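Local coordinates for protein L-lactate dehydrogenase (Trichomonas vaginalis, PDB 4UUL) that catalyses NAD-dependent interconversion of 2-oxo acids and 2-hydroxy acids, with both lactate and malate dehydrogenase activities assigned to it, and belongs to the type 2 malate dehydrogenase family, at residues Q159-G171 with V211-I225. The protein carries 1 engineered substitution. Numbering follows the deposited sequence.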
# COMPACT_ATOMS: atom_id res chain seq x y z
N GLN B 159 -16.70 10.00 -1.06
CA GLN B 159 -17.74 9.00 -0.87
C GLN B 159 -17.38 8.04 0.26
O GLN B 159 -18.21 7.74 1.12
CB GLN B 159 -18.03 8.23 -2.17
CG GLN B 159 -19.07 7.16 -1.93
CD GLN B 159 -19.55 6.47 -3.19
OE1 GLN B 159 -19.97 7.15 -4.12
NE2 GLN B 159 -19.62 5.16 -3.19
N ASN B 160 -16.16 7.53 0.26
CA ASN B 160 -15.70 6.60 1.28
C ASN B 160 -15.76 7.25 2.65
O ASN B 160 -16.20 6.61 3.63
CB ASN B 160 -14.32 6.03 0.95
CG ASN B 160 -14.38 5.03 -0.17
OD1 ASN B 160 -15.41 4.40 -0.42
ND2 ASN B 160 -13.26 4.84 -0.83
N ARG B 161 -15.32 8.50 2.75
CA ARG B 161 -15.41 9.23 4.00
C ARG B 161 -16.84 9.28 4.49
O ARG B 161 -17.13 9.13 5.69
CB ARG B 161 -14.88 10.65 3.90
CG ARG B 161 -13.40 10.72 3.83
CD ARG B 161 -12.91 12.09 3.50
NE ARG B 161 -11.47 12.21 3.60
CZ ARG B 161 -10.75 13.15 3.04
NH1 ARG B 161 -11.35 14.05 2.22
NH2 ARG B 161 -9.46 13.14 3.24
N ALA B 162 -17.76 9.59 3.57
CA ALA B 162 -19.16 9.74 3.93
C ALA B 162 -19.77 8.43 4.38
O ALA B 162 -20.53 8.40 5.36
CB ALA B 162 -19.94 10.30 2.75
N TYR B 163 -19.41 7.34 3.71
CA TYR B 163 -19.92 6.04 4.15
C TYR B 163 -19.48 5.68 5.56
O TYR B 163 -20.29 5.21 6.36
CB TYR B 163 -19.51 4.92 3.18
CG TYR B 163 -20.53 4.60 2.11
CD1 TYR B 163 -21.54 3.67 2.31
CD2 TYR B 163 -20.51 5.25 0.87
CE1 TYR B 163 -22.47 3.41 1.33
CE2 TYR B 163 -21.42 5.00 -0.13
CZ TYR B 163 -22.41 4.05 0.11
OH TYR B 163 -23.35 3.77 -0.85
N TYR B 164 -18.21 5.88 5.85
CA TYR B 164 -17.77 5.50 7.18
C TYR B 164 -18.46 6.37 8.24
O TYR B 164 -18.90 5.88 9.28
CB TYR B 164 -16.26 5.60 7.26
CG TYR B 164 -15.78 4.81 8.49
CD1 TYR B 164 -15.73 5.42 9.73
CD2 TYR B 164 -15.39 3.44 8.39
CE1 TYR B 164 -15.32 4.75 10.87
CE2 TYR B 164 -14.97 2.73 9.53
CZ TYR B 164 -14.94 3.38 10.75
OH TYR B 164 -14.51 2.68 11.83
N GLU B 165 -18.61 7.66 7.97
CA GLU B 165 -19.20 8.54 8.94
C GLU B 165 -20.64 8.14 9.20
O GLU B 165 -21.08 8.09 10.33
CB GLU B 165 -19.10 9.99 8.44
CG GLU B 165 -19.96 10.99 9.13
CD GLU B 165 -19.63 11.14 10.63
OE1 GLU B 165 -18.51 10.77 11.06
OE2 GLU B 165 -20.50 11.63 11.39
N VAL B 166 -21.40 7.88 8.15
CA VAL B 166 -22.81 7.57 8.32
C VAL B 166 -22.99 6.22 8.97
O VAL B 166 -23.81 6.07 9.86
CB VAL B 166 -23.56 7.65 6.98
CG1 VAL B 166 -24.97 7.09 7.13
CG2 VAL B 166 -23.56 9.10 6.49
N ALA B 167 -22.20 5.24 8.55
CA ALA B 167 -22.29 3.91 9.15
C ALA B 167 -21.97 4.00 10.64
O ALA B 167 -22.65 3.41 11.46
CB ALA B 167 -21.30 2.96 8.44
N SER B 168 -20.96 4.77 11.00
CA SER B 168 -20.62 4.90 12.41
C SER B 168 -21.75 5.59 13.17
O SER B 168 -22.07 5.19 14.27
CB SER B 168 -19.26 5.59 12.63
OG SER B 168 -19.23 6.95 12.25
N LYS B 169 -22.36 6.60 12.57
CA LYS B 169 -23.41 7.36 13.22
C LYS B 169 -24.61 6.45 13.51
O LYS B 169 -25.23 6.52 14.57
CB LYS B 169 -23.81 8.56 12.36
CG LYS B 169 -24.94 9.43 12.95
CD LYS B 169 -24.45 10.25 14.13
CE LYS B 169 -25.57 11.10 14.68
NZ LYS B 169 -25.09 12.02 15.74
N LEU B 170 -24.89 5.55 12.57
CA LEU B 170 -26.01 4.63 12.67
C LEU B 170 -25.71 3.32 13.42
O LEU B 170 -26.62 2.54 13.66
CB LEU B 170 -26.48 4.28 11.26
CG LEU B 170 -27.07 5.42 10.42
CD1 LEU B 170 -27.08 5.00 8.95
CD2 LEU B 170 -28.46 5.82 10.88
N GLY B 171 -24.45 3.06 13.72
CA GLY B 171 -24.04 1.84 14.40
C GLY B 171 -24.24 0.59 13.55
O GLY B 171 -24.66 -0.45 14.04
N VAL B 211 -34.27 8.73 9.85
CA VAL B 211 -33.81 8.31 11.15
C VAL B 211 -32.90 9.34 11.79
O VAL B 211 -33.04 9.64 12.95
CB VAL B 211 -33.12 6.95 11.07
CG1 VAL B 211 -32.51 6.56 12.41
CG2 VAL B 211 -34.11 5.89 10.63
N LEU B 212 -31.94 9.87 11.04
CA LEU B 212 -31.04 10.88 11.57
C LEU B 212 -31.68 12.27 11.65
O LEU B 212 -32.54 12.63 10.82
CB LEU B 212 -29.73 10.92 10.77
CG LEU B 212 -28.95 9.61 10.90
CD1 LEU B 212 -27.66 9.71 10.10
CD2 LEU B 212 -28.64 9.25 12.36
N ASP B 213 -31.25 13.04 12.65
CA ASP B 213 -31.71 14.42 12.85
C ASP B 213 -31.35 15.32 11.67
O ASP B 213 -30.27 15.23 11.10
CB ASP B 213 -31.04 15.00 14.10
CG ASP B 213 -31.65 14.52 15.39
OD1 ASP B 213 -32.58 13.67 15.35
OD2 ASP B 213 -31.20 14.97 16.46
N HIS B 214 -32.26 16.22 11.35
CA HIS B 214 -32.08 17.18 10.28
C HIS B 214 -30.81 17.97 10.47
O HIS B 214 -30.10 18.25 9.50
CB HIS B 214 -33.30 18.11 10.24
CG HIS B 214 -33.12 19.28 9.33
ND1 HIS B 214 -32.51 20.45 9.73
CD2 HIS B 214 -33.46 19.45 8.03
CE1 HIS B 214 -32.46 21.28 8.71
NE2 HIS B 214 -33.04 20.71 7.67
N ASP B 215 -30.51 18.35 11.71
CA ASP B 215 -29.34 19.20 11.96
C ASP B 215 -28.04 18.45 11.71
O ASP B 215 -27.05 19.03 11.29
CB ASP B 215 -29.34 19.72 13.40
CG ASP B 215 -30.49 20.70 13.67
OD1 ASP B 215 -31.01 21.29 12.69
OD2 ASP B 215 -30.86 20.88 14.85
N TYR B 216 -28.05 17.15 11.98
CA TYR B 216 -26.95 16.29 11.60
C TYR B 216 -26.82 16.22 10.08
O TYR B 216 -25.78 16.55 9.50
CB TYR B 216 -27.10 14.89 12.19
CG TYR B 216 -25.97 14.00 11.71
CD1 TYR B 216 -24.73 14.04 12.33
CD2 TYR B 216 -26.13 13.18 10.60
CE1 TYR B 216 -23.67 13.25 11.85
CE2 TYR B 216 -25.10 12.40 10.12
CZ TYR B 216 -23.86 12.44 10.75
OH TYR B 216 -22.85 11.65 10.23
N VAL B 217 -27.88 15.76 9.42
CA VAL B 217 -27.82 15.52 7.97
C VAL B 217 -27.43 16.74 7.19
O VAL B 217 -26.55 16.66 6.31
CB VAL B 217 -29.18 14.98 7.44
CG1 VAL B 217 -29.17 14.88 5.94
CG2 VAL B 217 -29.51 13.64 8.11
N PHE B 218 -28.06 17.88 7.47
CA PHE B 218 -27.95 19.05 6.61
C PHE B 218 -27.09 20.16 7.19
O PHE B 218 -27.09 21.28 6.68
CB PHE B 218 -29.35 19.58 6.28
CG PHE B 218 -30.19 18.61 5.51
CD1 PHE B 218 -29.93 18.37 4.14
CD2 PHE B 218 -31.21 17.92 6.15
CE1 PHE B 218 -30.70 17.45 3.44
CE2 PHE B 218 -31.98 16.98 5.46
CZ PHE B 218 -31.74 16.75 4.11
N ASP B 219 -26.33 19.85 8.23
CA ASP B 219 -25.31 20.78 8.70
C ASP B 219 -24.04 20.09 9.22
O ASP B 219 -22.96 20.20 8.62
CB ASP B 219 -25.88 21.69 9.77
CG ASP B 219 -24.94 22.81 10.09
OD1 ASP B 219 -24.84 23.75 9.26
OD2 ASP B 219 -24.26 22.74 11.14
N THR B 220 -24.16 19.37 10.34
CA THR B 220 -23.01 18.73 10.96
C THR B 220 -22.27 17.77 10.02
O THR B 220 -21.03 17.77 9.96
CB THR B 220 -23.43 17.88 12.16
OG1 THR B 220 -24.13 18.70 13.10
CG2 THR B 220 -22.20 17.25 12.83
N PHE B 221 -23.03 16.93 9.31
CA PHE B 221 -22.43 15.89 8.50
C PHE B 221 -21.48 16.51 7.47
O PHE B 221 -20.32 16.12 7.40
CB PHE B 221 -23.53 15.04 7.87
CG PHE B 221 -23.07 14.19 6.76
CD1 PHE B 221 -22.37 13.03 6.98
CD2 PHE B 221 -23.40 14.53 5.47
CE1 PHE B 221 -21.95 12.25 5.90
CE2 PHE B 221 -23.03 13.76 4.43
CZ PHE B 221 -22.28 12.65 4.63
N PHE B 222 -21.92 17.52 6.72
CA PHE B 222 -21.02 18.10 5.70
C PHE B 222 -19.82 18.79 6.34
O PHE B 222 -18.70 18.82 5.77
CB PHE B 222 -21.75 19.08 4.77
CG PHE B 222 -20.88 19.64 3.66
CD1 PHE B 222 -20.48 18.83 2.61
CD2 PHE B 222 -20.48 20.96 3.66
CE1 PHE B 222 -19.70 19.33 1.59
CE2 PHE B 222 -19.70 21.46 2.64
CZ PHE B 222 -19.31 20.64 1.60
N LYS B 223 -20.01 19.35 7.52
CA LYS B 223 -18.89 19.97 8.21
C LYS B 223 -17.83 18.93 8.55
O LYS B 223 -16.64 19.19 8.40
CB LYS B 223 -19.35 20.67 9.47
CG LYS B 223 -20.07 21.97 9.17
CD LYS B 223 -20.52 22.64 10.44
CE LYS B 223 -21.27 23.92 10.17
NZ LYS B 223 -21.76 24.49 11.45
N LYS B 224 -18.27 17.77 9.02
CA LYS B 224 -17.32 16.72 9.36
C LYS B 224 -16.58 16.28 8.12
O LYS B 224 -15.34 16.19 8.13
CB LYS B 224 -18.04 15.53 9.99
CG LYS B 224 -18.59 15.84 11.36
CD LYS B 224 -19.43 14.70 11.91
CE LYS B 224 -18.70 13.91 12.96
NZ LYS B 224 -19.64 12.94 13.63
N ILE B 225 -17.33 15.99 7.06
CA ILE B 225 -16.76 15.63 5.73
C ILE B 225 -15.89 16.75 5.14
O ILE B 225 -14.83 16.48 4.55
CB ILE B 225 -17.92 15.32 4.67
CG1 ILE B 225 -18.76 14.13 5.09
CG2 ILE B 225 -17.38 15.09 3.29
CD1 ILE B 225 -17.98 12.92 5.47
O HOH W 1 -14.16 14.60 1.90
O HOH W 2 -22.19 13.33 15.28
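Glu-165, which has more surface buried here than any other residue, enters a hole on helix 214-225 formed by Tyr-216, Phe-221, Lys-224 and Ile-225, a knobs-into-holes contact. One carboxylate oxygen, OE2, accepts two hydrogen bonds. Tyr-216 OH reaches the anti lone pair of Glu-165 OE2 at 2.6 Å, with ring and carboxylate nearly coplanar. From the syn side, Lys-224 NZ forms a salt bridge of 2.7 Å to Glu-165 OE2, tilted 25° out of the carboxylate plane. The Glu-165 methylene CG, anti to the backbone N (chi1 165°), lies at the edge of the Phe-221 ring, 3.8 Å from CD1, and a bend at chi2 then turns the carboxylate toward the two donors.

One turn on, Lys-169 runs antiparallel to the Tyr-216 side chain, its methylenes over one ring face. Its CE stands 4.1 Å from the ring centroid, a CH-pi contact; Phe-221 CB covers the opposite face. The ammonium groups of Lys-169 and Lys-224 share a water that accepts from both. Beyond this, CD2 of Leu-170 meets CD2 of Leu-212 at 3.7 Å.

At the other end, Ile-225 lays its CD1 methyl 3.7 Å from Ala-162 CA, where the CA atoms of the two segments come nearest. Val-166 CG2 approaches Phe-221 CE1 at 3.6 Å, and both side chains also touch Leu-194. Arg-161 extends past this end to a salt bridge with Asp-58 of the second subunit.

The contact thus joins two helices of the C-terminal domain at 130°, an apolar cluster of Ala-162, Val-166, Phe-221 and Ile-225 lying beside the polar group of Glu-165, Tyr-216 and Lys-224. Two donors on OE2, one cationic, would be expected to favour the ionised carboxylate and to fix its rotation.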